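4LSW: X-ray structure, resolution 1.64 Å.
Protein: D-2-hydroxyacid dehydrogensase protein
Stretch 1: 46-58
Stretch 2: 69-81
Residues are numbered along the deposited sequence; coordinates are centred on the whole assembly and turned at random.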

# COMPACT_ATOMS: atom_id res chain seq x y z
N ILE A 46 24.70 -16.56 8.38
CA ILE A 46 23.71 -15.49 8.25
C ILE A 46 23.23 -14.96 9.60
O ILE A 46 22.64 -15.68 10.39
CB ILE A 46 22.51 -15.95 7.40
CG1 ILE A 46 22.96 -16.41 6.02
CG2 ILE A 46 21.49 -14.82 7.28
CD1 ILE A 46 23.91 -15.44 5.30
N ARG A 47 23.47 -13.67 9.83
CA ARG A 47 23.04 -13.03 11.06
C ARG A 47 21.80 -12.17 10.83
O ARG A 47 21.06 -11.90 11.76
CB ARG A 47 24.18 -12.22 11.67
CG ARG A 47 25.32 -13.09 12.21
CD ARG A 47 26.49 -12.25 12.64
NE ARG A 47 26.12 -11.32 13.71
CZ ARG A 47 26.82 -10.25 14.05
NH1 ARG A 47 27.93 -9.95 13.41
NH2 ARG A 47 26.39 -9.47 15.03
N ALA A 48 21.58 -11.75 9.59
CA ALA A 48 20.36 -11.02 9.27
C ALA A 48 19.86 -11.34 7.86
O ALA A 48 20.66 -11.60 6.97
CB ALA A 48 20.56 -9.51 9.42
N ILE A 49 18.55 -11.30 7.69
CA ILE A 49 17.93 -11.42 6.38
C ILE A 49 17.39 -10.05 6.00
O ILE A 49 16.82 -9.34 6.84
CB ILE A 49 16.81 -12.46 6.37
CG1 ILE A 49 17.40 -13.87 6.49
CG2 ILE A 49 15.98 -12.35 5.09
CD1 ILE A 49 16.36 -14.94 6.73
N ALA A 50 17.61 -9.66 4.75
CA ALA A 50 17.02 -8.45 4.20
C ALA A 50 16.00 -8.91 3.18
O ALA A 50 16.33 -9.60 2.21
CB ALA A 50 18.08 -7.58 3.54
N THR A 51 14.74 -8.55 3.39
CA THR A 51 13.69 -9.06 2.54
C THR A 51 12.74 -7.94 2.14
O THR A 51 13.03 -6.75 2.33
CB THR A 51 12.94 -10.25 3.22
OG1 THR A 51 12.07 -10.88 2.27
CG2 THR A 51 12.16 -9.78 4.45
N ARG A 52 11.61 -8.35 1.57
CA ARG A 52 10.56 -7.43 1.17
C ARG A 52 9.24 -7.97 1.68
O ARG A 52 9.13 -9.17 1.97
CB ARG A 52 10.56 -7.28 -0.36
CG ARG A 52 11.77 -6.54 -0.89
CD ARG A 52 11.97 -6.72 -2.39
NE ARG A 52 10.91 -6.09 -3.18
CZ ARG A 52 11.07 -5.01 -3.94
NH1 ARG A 52 12.25 -4.41 -4.04
NH2 ARG A 52 10.03 -4.53 -4.62
N GLY A 53 8.25 -7.10 1.81
CA GLY A 53 6.94 -7.49 2.31
C GLY A 53 6.40 -8.71 1.59
O GLY A 53 5.91 -9.64 2.22
N GLU A 54 6.53 -8.71 0.27
CA GLU A 54 6.08 -9.81 -0.57
C GLU A 54 6.76 -11.14 -0.22
O GLU A 54 6.10 -12.14 0.08
CB GLU A 54 6.38 -9.48 -2.04
CG GLU A 54 5.96 -8.09 -2.48
CD GLU A 54 6.67 -7.65 -3.74
OE1 GLU A 54 7.41 -6.64 -3.68
OE2 GLU A 54 6.50 -8.30 -4.79
N LEU A 55 8.09 -11.13 -0.27
CA LEU A 55 8.90 -12.34 -0.15
C LEU A 55 8.92 -12.94 1.25
O LEU A 55 8.96 -14.16 1.40
CB LEU A 55 10.34 -12.04 -0.58
CG LEU A 55 10.48 -11.37 -1.95
CD1 LEU A 55 11.90 -10.89 -2.16
CD2 LEU A 55 10.10 -12.36 -3.02
N GLY A 56 8.92 -12.08 2.26
CA GLY A 56 8.88 -12.53 3.64
C GLY A 56 10.09 -13.37 4.01
O GLY A 56 11.21 -13.07 3.60
N ALA A 57 9.85 -14.42 4.78
CA ALA A 57 10.90 -15.34 5.21
C ALA A 57 10.23 -16.56 5.81
O ALA A 57 9.57 -16.46 6.83
CB ALA A 57 11.80 -14.68 6.24
N SER A 58 10.39 -17.71 5.16
CA SER A 58 9.69 -18.92 5.59
C SER A 58 10.37 -19.59 6.78
O SER A 58 11.54 -19.32 7.08
CB SER A 58 9.61 -19.93 4.45
OG SER A 58 10.90 -20.42 4.13
N GLU A 69 19.63 -13.44 13.59
CA GLU A 69 19.33 -12.51 14.68
C GLU A 69 18.17 -11.58 14.34
O GLU A 69 17.39 -11.17 15.22
CB GLU A 69 20.56 -11.67 15.02
CG GLU A 69 21.75 -12.49 15.50
CD GLU A 69 23.05 -11.69 15.57
OE1 GLU A 69 23.04 -10.46 15.36
OE2 GLU A 69 24.10 -12.32 15.83
N LEU A 70 18.05 -11.25 13.06
CA LEU A 70 17.20 -10.16 12.65
C LEU A 70 16.72 -10.35 11.23
O LEU A 70 17.48 -10.77 10.35
CB LEU A 70 17.98 -8.84 12.73
CG LEU A 70 17.34 -7.61 12.06
CD1 LEU A 70 16.06 -7.20 12.75
CD2 LEU A 70 18.32 -6.45 12.04
N ILE A 71 15.44 -10.06 11.00
CA ILE A 71 14.91 -9.99 9.65
C ILE A 71 14.41 -8.57 9.45
O ILE A 71 13.53 -8.11 10.17
CB ILE A 71 13.76 -10.98 9.42
CG1 ILE A 71 14.24 -12.41 9.65
CG2 ILE A 71 13.22 -10.84 8.00
CD1 ILE A 71 13.12 -13.45 9.72
N SER A 72 15.01 -7.87 8.49
CA SER A 72 14.63 -6.50 8.18
C SER A 72 13.88 -6.47 6.86
O SER A 72 14.36 -6.96 5.83
CB SER A 72 15.86 -5.58 8.16
OG SER A 72 16.30 -5.33 9.48
N VAL A 73 12.66 -5.92 6.91
CA VAL A 73 11.77 -5.89 5.76
C VAL A 73 11.75 -4.51 5.11
O VAL A 73 11.61 -3.49 5.80
CB VAL A 73 10.33 -6.27 6.18
CG1 VAL A 73 9.42 -6.27 4.98
CG2 VAL A 73 10.31 -7.64 6.87
N TYR A 74 11.89 -4.50 3.79
CA TYR A 74 11.69 -3.30 2.98
C TYR A 74 10.20 -3.20 2.68
O TYR A 74 9.65 -4.03 1.96
CB TYR A 74 12.50 -3.44 1.68
CG TYR A 74 12.49 -2.26 0.73
CD1 TYR A 74 11.42 -2.05 -0.14
CD2 TYR A 74 13.57 -1.40 0.67
CE1 TYR A 74 11.43 -0.99 -1.03
CE2 TYR A 74 13.58 -0.34 -0.22
CZ TYR A 74 12.51 -0.14 -1.06
OH TYR A 74 12.55 0.92 -1.95
N GLY A 75 9.54 -2.20 3.26
CA GLY A 75 8.10 -2.04 3.11
C GLY A 75 7.36 -2.07 4.44
O GLY A 75 7.96 -2.37 5.49
N VAL A 76 6.07 -1.75 4.41
CA VAL A 76 5.24 -1.72 5.62
C VAL A 76 4.79 -3.11 6.08
O VAL A 76 4.95 -3.47 7.25
CB VAL A 76 3.97 -0.87 5.42
CG1 VAL A 76 3.15 -0.85 6.69
CG2 VAL A 76 4.33 0.55 5.02
N GLY A 77 4.21 -3.87 5.16
CA GLY A 77 3.68 -5.18 5.49
C GLY A 77 4.78 -6.19 5.67
O GLY A 77 5.86 -6.06 5.09
N TYR A 78 4.52 -7.20 6.49
CA TYR A 78 5.48 -8.26 6.74
C TYR A 78 4.76 -9.58 6.98
O TYR A 78 5.25 -10.47 7.69
CB TYR A 78 6.41 -7.89 7.90
CG TYR A 78 5.72 -7.50 9.18
CD1 TYR A 78 5.30 -6.19 9.41
CD2 TYR A 78 5.53 -8.44 10.18
CE1 TYR A 78 4.69 -5.84 10.60
CE2 TYR A 78 4.92 -8.10 11.37
CZ TYR A 78 4.50 -6.81 11.57
OH TYR A 78 3.90 -6.50 12.77
N ASP A 79 3.59 -9.70 6.36
CA ASP A 79 2.73 -10.87 6.43
C ASP A 79 3.45 -12.18 6.15
O ASP A 79 3.20 -13.20 6.80
CB ASP A 79 1.62 -10.70 5.39
CG ASP A 79 2.19 -10.42 4.01
OD1 ASP A 79 3.22 -9.70 3.94
OD2 ASP A 79 1.63 -10.92 3.02
N ALA A 80 4.36 -12.16 5.18
CA ALA A 80 4.99 -13.38 4.69
C ALA A 80 6.22 -13.78 5.50
O ALA A 80 6.87 -14.79 5.20
CB ALA A 80 5.33 -13.24 3.22
N VAL A 81 6.57 -12.98 6.51
CA VAL A 81 7.58 -13.41 7.46
C VAL A 81 6.87 -14.34 8.45
O VAL A 81 5.79 -14.01 8.96
CB VAL A 81 8.21 -12.22 8.20
CG1 VAL A 81 9.18 -12.72 9.30
CG2 VAL A 81 8.90 -11.28 7.21

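The one salt bridge between the two stretches lies near the start of the paired strands. Arg47 NE lies 3.1 Å from Glu69 OE2, and the N-H points well toward the carboxylate, so the ionic pairing is also a hydrogen bond. The carboxylate oxygen sits at the edge of the guanidinium, near its plane, where the N-H of NE reaches it. The backbone of the same two residues reinforces the pairing: Glu69 N donates to Arg47 O at 2.8 Å, and that carbonyl also receives a weak bond from Leu70 N at 3.3 Å.

From here the chains run side by side as parallel strands that pair Ala48 to Arg52 with Leu70 to Tyr74, with N-to-C directions differing by 27°. Their hydrogen bonds alternate in the manner of a parallel ladder, in which every second residue of one strand bonds to the neighbours on both sides of its partner. Ile49 N donates to Leu70 O and Ile49 O accepts from Ser72 N, both at 2.9 Å; Thr51 repeats the pattern, its N donating to Ser72 O and its O accepting from Tyr74 N, again both at 2.9 Å. Between these bonds, CA-H groups approach carbonyl oxygens, most closely at Ala48 CA to Leu70 O, 3.1 Å. The ladder fades at its far end, where Gly53 N makes a weak 3.4 Å bond to Tyr74 O.

Beyond the strands the register shifts by two residues and a single isolated bridge joins Ala57 to Val81. Its anchor is the bond from Ala57 N to Ala80 O, 3.0 Å, presented by a type I turn from Tyr78 to Val81. Stretch 1 makes its own bend, closed by Gly56 N to Arg52 O at 2.9 Å and by Thr51 OG1, which donates to Gly56 O at 2.7 Å. Glycine suits this tight passage: Gly56 has positive phi, and a CB there would clash with Ala80 O and Val81 N. At Gly53 a CB would run into Gly77 O, which already lies 3.3 Å from Gly53 CA.

Side chains complete the contact on both faces of the strand pair. On one, Ala48 CB meets Leu70 CB at 4.2 Å, and farther along Arg52 CG lies 4.1 Å from Tyr74 CB, the aliphatic part of the arginine covering the base of the tyrosine side chain. The guanidinium end of Arg52 forms a weak salt bridge within its own stretch, NH2 to Glu54 OE1 at 3.5 Å. The other face is lined by Ile49, Thr51, Ile71 and Val73. Ile49 CB packs 4.2 Å from Ile71 CG1, while the methyl Thr51 CG2 touches Val73 CG2 at 3.7 Å and Ile71 CG2 at 3.9 Å, leaving its hydroxyl for the bend. Ala57 CB extends this apolar cluster, reaching Ile71 CD1 at 3.9 Å. At the periphery, Ala80 CB rests 3.4 Å from Glu54 O. Together the stretches bury 832 Å², counting both sides.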